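Local coordinates for protein adhesin competence repressor (Streptococcus pyogenes serotype M3, PDB 5JLU) that represses transcription as a zinc-responsive MarR-family regulator, binding DNA through its helix-turn-helix domain, at the interface of chains A and B. Residues are numbered along the deposited sequence; one frame, centred on the assembly and turned at random. Chains: chain A/B, Adhesin competence repressor.

Contact 1: the interface of chains A and B. Residues chain A 136, 139-140, 143; chain B 128-129, 133, 137.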
loop_
_atom_site.group_PDB
_atom_site.type_symbol
_atom_site.label_atom_id
_atom_site.label_comp_id
_atom_site.label_asym_id
_atom_site.label_seq_id
_atom_site.Cartn_x
_atom_site.Cartn_y
_atom_site.Cartn_z
ATOM N N ILE A 136 -9.630 15.545 -16.235
ATOM C CA ILE A 136 -8.718 16.067 -15.256
ATOM C C ILE A 136 -8.354 14.955 -14.272
ATOM O O ILE A 136 -7.204 14.822 -13.898
ATOM C CB ILE A 136 -9.345 17.212 -14.535
ATOM C CG1 ILE A 136 -9.517 18.378 -15.530
ATOM C CG2 ILE A 136 -8.503 17.663 -13.338
ATOM C CD1 ILE A 136 -10.533 19.361 -15.013
ATOM N N LYS A 139 -5.829 12.948 -16.121
ATOM C CA LYS A 139 -4.565 13.669 -16.117
ATOM C C LYS A 139 -3.926 13.521 -14.732
ATOM O O LYS A 139 -2.778 13.181 -14.642
ATOM C CB LYS A 139 -4.756 15.137 -16.528
ATOM C CG LYS A 139 -3.498 15.824 -17.088
ATOM C CD LYS A 139 -3.638 17.358 -17.266
ATOM C CE LYS A 139 -2.342 18.110 -16.893
ATOM N NZ LYS A 139 -2.565 19.570 -16.730
ATOM N N PHE A 140 -4.684 13.684 -13.654
ATOM C CA PHE A 140 -4.104 13.516 -12.318
ATOM C C PHE A 140 -3.586 12.082 -12.045
ATOM O O PHE A 140 -2.419 11.905 -11.649
ATOM C CB PHE A 140 -5.098 13.957 -11.247
ATOM C CG PHE A 140 -4.671 13.627 -9.879
ATOM C CD1 PHE A 140 -3.584 14.267 -9.320
ATOM C CD2 PHE A 140 -5.343 12.649 -9.151
ATOM C CE1 PHE A 140 -3.166 13.927 -8.048
ATOM C CE2 PHE A 140 -4.917 12.286 -7.894
ATOM C CZ PHE A 140 -3.829 12.929 -7.348
ATOM N N VAL A 143 -0.282 11.348 -14.032
ATOM C CA VAL A 143 0.983 11.905 -13.517
ATOM C C VAL A 143 1.393 11.349 -12.138
ATOM O O VAL A 143 2.570 11.178 -11.832
ATOM C CB VAL A 143 1.027 13.459 -13.486
ATOM C CG1 VAL A 143 0.845 14.036 -14.880
ATOM C CG2 VAL A 143 0.016 14.068 -12.565
ATOM N N LYS B 128 1.397 21.287 -11.461
ATOM C CA LYS B 128 1.009 21.181 -12.890
ATOM C C LYS B 128 -0.451 21.411 -13.245
ATOM O O LYS B 128 -0.820 21.365 -14.422
ATOM C CB LYS B 128 1.413 19.809 -13.396
ATOM C CG LYS B 128 2.911 19.600 -13.309
ATOM C CD LYS B 128 3.288 18.116 -13.417
ATOM C CE LYS B 128 4.782 17.989 -13.719
ATOM N NZ LYS B 128 5.142 16.622 -14.158
ATOM N N PHE B 129 -1.296 21.662 -12.256
ATOM C CA PHE B 129 -2.718 21.817 -12.496
ATOM C C PHE B 129 -3.025 23.247 -12.201
ATOM O O PHE B 129 -2.451 23.806 -11.259
ATOM C CB PHE B 129 -3.561 20.815 -11.632
ATOM C CG PHE B 129 -3.347 19.388 -12.074
ATOM C CD1 PHE B 129 -2.280 18.642 -11.577
ATOM C CD2 PHE B 129 -4.099 18.862 -13.096
ATOM C CE1 PHE B 129 -2.045 17.346 -12.042
ATOM C CE2 PHE B 129 -3.888 17.559 -13.550
ATOM C CZ PHE B 129 -2.850 16.806 -13.039
ATOM N N GLU B 133 -8.486 23.209 -12.007
ATOM C CA GLU B 133 -8.231 21.783 -12.035
ATOM C C GLU B 133 -8.138 21.215 -10.588
ATOM O O GLU B 133 -8.861 20.293 -10.230
ATOM C CB GLU B 133 -7.002 21.485 -12.915
ATOM C CG GLU B 133 -7.278 21.740 -14.399
ATOM C CD GLU B 133 -6.036 21.733 -15.287
ATOM O OE1 GLU B 133 -4.877 21.955 -14.793
ATOM O OE2 GLU B 133 -6.224 21.483 -16.507
ATOM N N VAL B 137 -9.418 17.838 -8.541
ATOM C CA VAL B 137 -8.507 16.897 -7.948
ATOM C C VAL B 137 -8.862 16.709 -6.473
ATOM O O VAL B 137 -8.943 15.592 -6.031
ATOM C CB VAL B 137 -7.049 17.298 -8.164
ATOM C CG1 VAL B 137 -6.134 16.448 -7.286
ATOM C CG2 VAL B 137 -6.691 17.177 -9.641
#

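Contact 2: the interface of chains A and B. Residues chain A 64, 145, 148-149; chain B 14, 17, 20.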
loop_
_atom_site.group_PDB
_atom_site.type_symbol
_atom_site.label_atom_id
_atom_site.label_comp_id
_atom_site.label_asym_id
_atom_site.label_seq_id
_atom_site.Cartn_x
_atom_site.Cartn_y
_atom_site.Cartn_z
ATOM N N LEU A 64 5.389 -5.489 -13.712
ATOM C CA LEU A 64 5.086 -4.946 -12.379
ATOM C C LEU A 64 5.967 -3.753 -12.033
ATOM O O LEU A 64 5.822 -3.214 -10.977
ATOM C CB LEU A 64 5.307 -6.027 -11.294
ATOM C CG LEU A 64 4.391 -7.260 -11.431
ATOM C CD1 LEU A 64 4.885 -8.283 -10.462
ATOM C CD2 LEU A 64 2.944 -6.921 -11.127
ATOM N N ALA A 145 0.740 8.359 -10.943
ATOM C CA ALA A 145 1.266 7.006 -11.140
ATOM C C ALA A 145 2.692 7.072 -11.671
ATOM O O ALA A 145 3.495 6.350 -11.177
ATOM C CB ALA A 145 0.391 6.201 -12.104
ATOM N N LEU A 148 4.919 8.147 -8.599
ATOM C CA LEU A 148 5.011 6.964 -7.687
ATOM C C LEU A 148 5.787 5.763 -8.217
ATOM O O LEU A 148 6.296 4.976 -7.414
ATOM C CB LEU A 148 3.635 6.456 -7.283
ATOM C CG LEU A 148 2.989 7.277 -6.181
ATOM C CD1 LEU A 148 1.586 6.725 -5.994
ATOM C CD2 LEU A 148 3.769 7.309 -4.859
ATOM N N GLU A 149 5.835 5.598 -9.538
ATOM C CA GLU A 149 6.783 4.665 -10.163
ATOM C C GLU A 149 8.231 5.154 -9.990
ATOM O O GLU A 149 9.016 4.528 -9.274
ATOM C CB GLU A 149 6.484 4.450 -11.664
ATOM C CG GLU A 149 5.161 3.757 -12.038
ATOM C CD GLU A 149 5.008 2.293 -11.553
ATOM O OE1 GLU A 149 5.771 1.802 -10.669
ATOM O OE2 GLU A 149 4.080 1.612 -12.054
ATOM N N LEU B 14 -2.944 2.220 -9.970
ATOM C CA LEU B 14 -2.376 3.178 -9.034
ATOM C C LEU B 14 -2.283 2.531 -7.672
ATOM O O LEU B 14 -1.251 2.541 -7.057
ATOM C CB LEU B 14 -3.185 4.456 -9.007
ATOM C CG LEU B 14 -2.695 5.557 -8.069
ATOM C CD1 LEU B 14 -1.308 6.064 -8.436
ATOM C CD2 LEU B 14 -3.702 6.680 -8.145
ATOM N N THR B 17 0.603 -0.072 -7.688
ATOM C CA THR B 17 1.947 0.487 -7.691
ATOM C C THR B 17 2.271 1.037 -6.310
ATOM O O THR B 17 3.389 0.794 -5.793
ATOM C CB THR B 17 2.305 1.480 -8.857
ATOM O OG1 THR B 17 2.367 2.808 -8.385
ATOM C CG2 THR B 17 1.455 1.364 -9.995
ATOM N N LEU B 20 3.045 -2.226 -4.392
ATOM C CA LEU B 20 4.288 -2.845 -4.844
ATOM C C LEU B 20 5.560 -2.090 -4.506
ATOM O O LEU B 20 6.637 -2.706 -4.272
ATOM C CB LEU B 20 4.293 -3.087 -6.332
ATOM C CG LEU B 20 3.160 -4.014 -6.793
ATOM C CD1 LEU B 20 3.150 -3.985 -8.332
ATOM C CD2 LEU B 20 3.269 -5.401 -6.254
#

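Contact 3: the interface of chains A and B. Residues chain A 45, 115, 118-119, 122; chain B 12, 16.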
loop_
_atom_site.group_PDB
_atom_site.type_symbol
_atom_site.label_atom_id
_atom_site.label_comp_id
_atom_site.label_asym_id
_atom_site.label_seq_id
_atom_site.Cartn_x
_atom_site.Cartn_y
_atom_site.Cartn_z
ATOM N N HIS A 45 0.293 -10.608 -7.313
ATOM C CA HIS A 45 0.247 -10.033 -8.627
ATOM C C HIS A 45 1.107 -10.799 -9.638
ATOM O O HIS A 45 0.765 -10.828 -10.806
ATOM C CB HIS A 45 0.509 -8.523 -8.614
ATOM C CG HIS A 45 -0.700 -7.838 -8.147
ATOM N ND1 HIS A 45 -1.653 -7.382 -9.021
ATOM C CD2 HIS A 45 -1.250 -7.782 -6.915
ATOM C CE1 HIS A 45 -2.717 -7.002 -8.344
ATOM N NE2 HIS A 45 -2.493 -7.229 -7.064
ATOM N N HIS A 115 -10.108 -8.043 -7.121
ATOM C CA HIS A 115 -9.763 -6.949 -8.039
ATOM C C HIS A 115 -10.965 -6.537 -8.925
ATOM O O HIS A 115 -11.176 -5.338 -9.123
ATOM C CB HIS A 115 -8.458 -7.197 -8.835
ATOM C CG HIS A 115 -7.253 -6.855 -8.020
ATOM N ND1 HIS A 115 -6.798 -5.552 -7.880
ATOM C CD2 HIS A 115 -6.495 -7.612 -7.184
ATOM C CE1 HIS A 115 -5.817 -5.522 -7.004
ATOM N NE2 HIS A 115 -5.577 -6.763 -6.607
ATOM N N THR A 118 -13.344 -4.578 -6.907
ATOM C CA THR A 118 -12.903 -3.220 -6.576
ATOM C C THR A 118 -13.047 -2.295 -7.832
ATOM O O THR A 118 -13.199 -1.113 -7.666
ATOM C CB THR A 118 -11.446 -3.135 -6.075
ATOM O OG1 THR A 118 -10.583 -3.562 -7.129
ATOM C CG2 THR A 118 -11.191 -4.027 -4.859
ATOM N N LEU A 119 -12.882 -2.822 -9.041
ATOM C CA LEU A 119 -13.142 -2.094 -10.254
ATOM C C LEU A 119 -14.563 -1.502 -10.303
ATOM O O LEU A 119 -14.742 -0.355 -10.709
ATOM C CB LEU A 119 -12.885 -2.968 -11.501
ATOM C CG LEU A 119 -11.460 -3.335 -11.782
ATOM C CD1 LEU A 119 -11.409 -4.217 -13.006
ATOM C CD2 LEU A 119 -10.616 -2.089 -12.042
ATOM N N TYR A 122 -14.472 1.473 -8.109
ATOM C CA TYR A 122 -13.886 2.644 -8.751
ATOM C C TYR A 122 -14.906 3.222 -9.799
ATOM O O TYR A 122 -15.069 4.438 -9.897
ATOM C CB TYR A 122 -12.576 2.259 -9.392
ATOM C CG TYR A 122 -11.507 1.707 -8.444
ATOM C CD1 TYR A 122 -11.354 2.193 -7.151
ATOM C CD2 TYR A 122 -10.649 0.762 -8.868
ATOM C CE1 TYR A 122 -10.387 1.691 -6.294
ATOM C CE2 TYR A 122 -9.654 0.253 -8.033
ATOM C CZ TYR A 122 -9.530 0.750 -6.750
ATOM O OH TYR A 122 -8.534 0.311 -5.941
ATOM N N ASP B 12 -6.909 1.085 -10.371
ATOM C CA ASP B 12 -6.536 -0.232 -9.891
ATOM C C ASP B 12 -5.008 -0.314 -9.927
ATOM O O ASP B 12 -4.389 -0.684 -8.911
ATOM C CB ASP B 12 -7.165 -1.295 -10.780
ATOM C CG ASP B 12 -6.946 -2.733 -10.269
ATOM O OD1 ASP B 12 -7.180 -3.012 -9.080
ATOM O OD2 ASP B 12 -6.569 -3.595 -11.079
ATOM N N ASN B 16 -2.008 -0.607 -7.011
ATOM C CA ASN B 16 -1.053 -1.698 -7.055
ATOM C C ASN B 16 0.341 -1.190 -6.993
ATOM O O ASN B 16 1.176 -1.843 -6.309
ATOM C CB ASN B 16 -1.216 -2.605 -8.330
ATOM C CG ASN B 16 -2.500 -3.428 -8.287
ATOM O OD1 ASN B 16 -3.125 -3.607 -7.212
ATOM N ND2 ASN B 16 -2.922 -3.891 -9.419
#

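Contact 1: the interface of chains A and B
One face of helix 131-149 of chain A, carrying A:Lys139, A:Phe140 and A:Val143, receives B:Phe129, whose extended backbone (phi/psi -113°/143°) leads into the same helix of chain B, and the two helices run steeply across each other. This is part of the two-fold dimer interface of a MarR-type repressor. The ring of B:Phe129 enters end-on: its CZ comes 3.6 Å from A:Phe140 CA, while A:Lys139 O and A:Val143 CG2 lie in the ring plane at its edge. A:Lys139 slides past this ring in the opposite direction, its methylenes following CE2, with A:Lys139 CE 3.7 Å from B:Phe129 CE2. The bend at chi3 (141°) lets its ammonium group pass the ring towards polar groups of chain B. There A:Lys139 NZ forms a loose salt bridge with carboxylate B:Glu133 OE1, 3.8 Å. A:Lys139 NZ also makes a weak hydrogen bond of 3.4 Å to the backbone oxygen B:Lys128 O. The aliphatic part of B:Glu133 also packs on A:Ile136, CG meeting CD1 at 4.1 Å. Next to this, methyl CG1 of B:Val137 sits centrally over one face of the A:Phe140 ring, 3.9 Å from its centroid, a CH-pi contact; its other methyl, CG2, reaches A:Phe140 CB.

Contact 2: the interface of chains A and B
The carboxylate of A:Glu149 turns one face to B:Thr17, whose CB lies above that plane, 3.9 Å from A:Glu149 CD. Methyl CG2 of B:Thr17 approaches A:Glu149 OE2 from above the plane at 3.3 Å, well off the line of an in-plane contact. In this MarR-family dimer the patch joins the C-terminal end of helix 131-149 of chain A, and the end of helix 57-64 of its DNA-binding region, to the N-terminal helix 7-23 of chain B. A:Glu149 bends at chi2 (-64°), folding the carboxylate across the threonine at about a right angle. B:Thr17 has chi1 at 107°, far from a staggered value, so its rotamer should be read with caution; as modelled, hydroxyl OG1 is directed towards A:Leu148 CB, 4.0 Å away. One turn earlier on the chain B helix, B:Leu14 holds CG opposite its backbone nitrogen (chi1 -180°), and its CD1 branch makes the contact. B:Leu14 CD1 meets A:Leu148 CD1 at 3.8 Å, the two side chains crossing perpendicularly. The same methyl, B:Leu14 CD1, lies against A:Ala145, 3.9 Å from CA and about as near CB. At the other end, B:Leu20 uses its CD1 branch against A:Leu64, 4.1 Å from CD2 and 3.8 Å from the backbone oxygen O.

Contact 3: the interface of chains A and B
A:His115 and B:Asp12 meet at about a right angle, imidazole and carboxylate planes 66° apart, beside the zinc site of this MarR-family sensor. Ring nitrogen A:His115 ND1 donates a hydrogen bond of 2.8 Å to B:Asp12 OD1, fairly straight at 157°; the oxygen lies in the imidazole plane and accepts through its syn lone pair. This bond would help hold the ring rotation that leaves NE2 facing A:His45, another zinc ligand. The two NE2 atoms of A:His45 and A:His115 stand 3.2 Å apart, as suits rings converging on one metal. The aspartate thus serves as a second-shell group from the partner chain and may make the imidazole a stronger zinc donor. B:Asp12 gets there with CG placed opposite its backbone nitrogen (chi1 -174°), its CB against A:Leu119 CD2 at 3.8 Å and its CA against the A:Tyr122 ring atom CE2 at 3.7 Å. One turn on in helix 7-23, the B:Asn16 amide spans both histidines: ND2 approaches A:His45 CE1 at 3.3 Å, while OD1 approaches A:His115 CE1 at a similar distance. Its plane is well turned from both imidazoles, more so from that of A:His115. Behind the ligand, the A:Thr118 hydroxyl OG1 donates to A:His115 O at 2.7 Å within helix 105-127.

Contacts 2 and 3, whose C-alpha centres are about 12 Å apart, use different faces of the same N-terminal helix 7-23 of chain B. Contacts 1 and 2 share helix 131-149 of chain A and lie about 17 Å apart; contact 1 is about 21 Å from contact 3. Two-fold symmetry repeats all three with the chains exchanged, so these terminal helices interlock the dimer. Because helix 7-23 touches the zinc ligands in contact 3 and a helix of the partner's DNA-binding region in contact 2, it could relay metal binding to the placing of the DNA-binding domains.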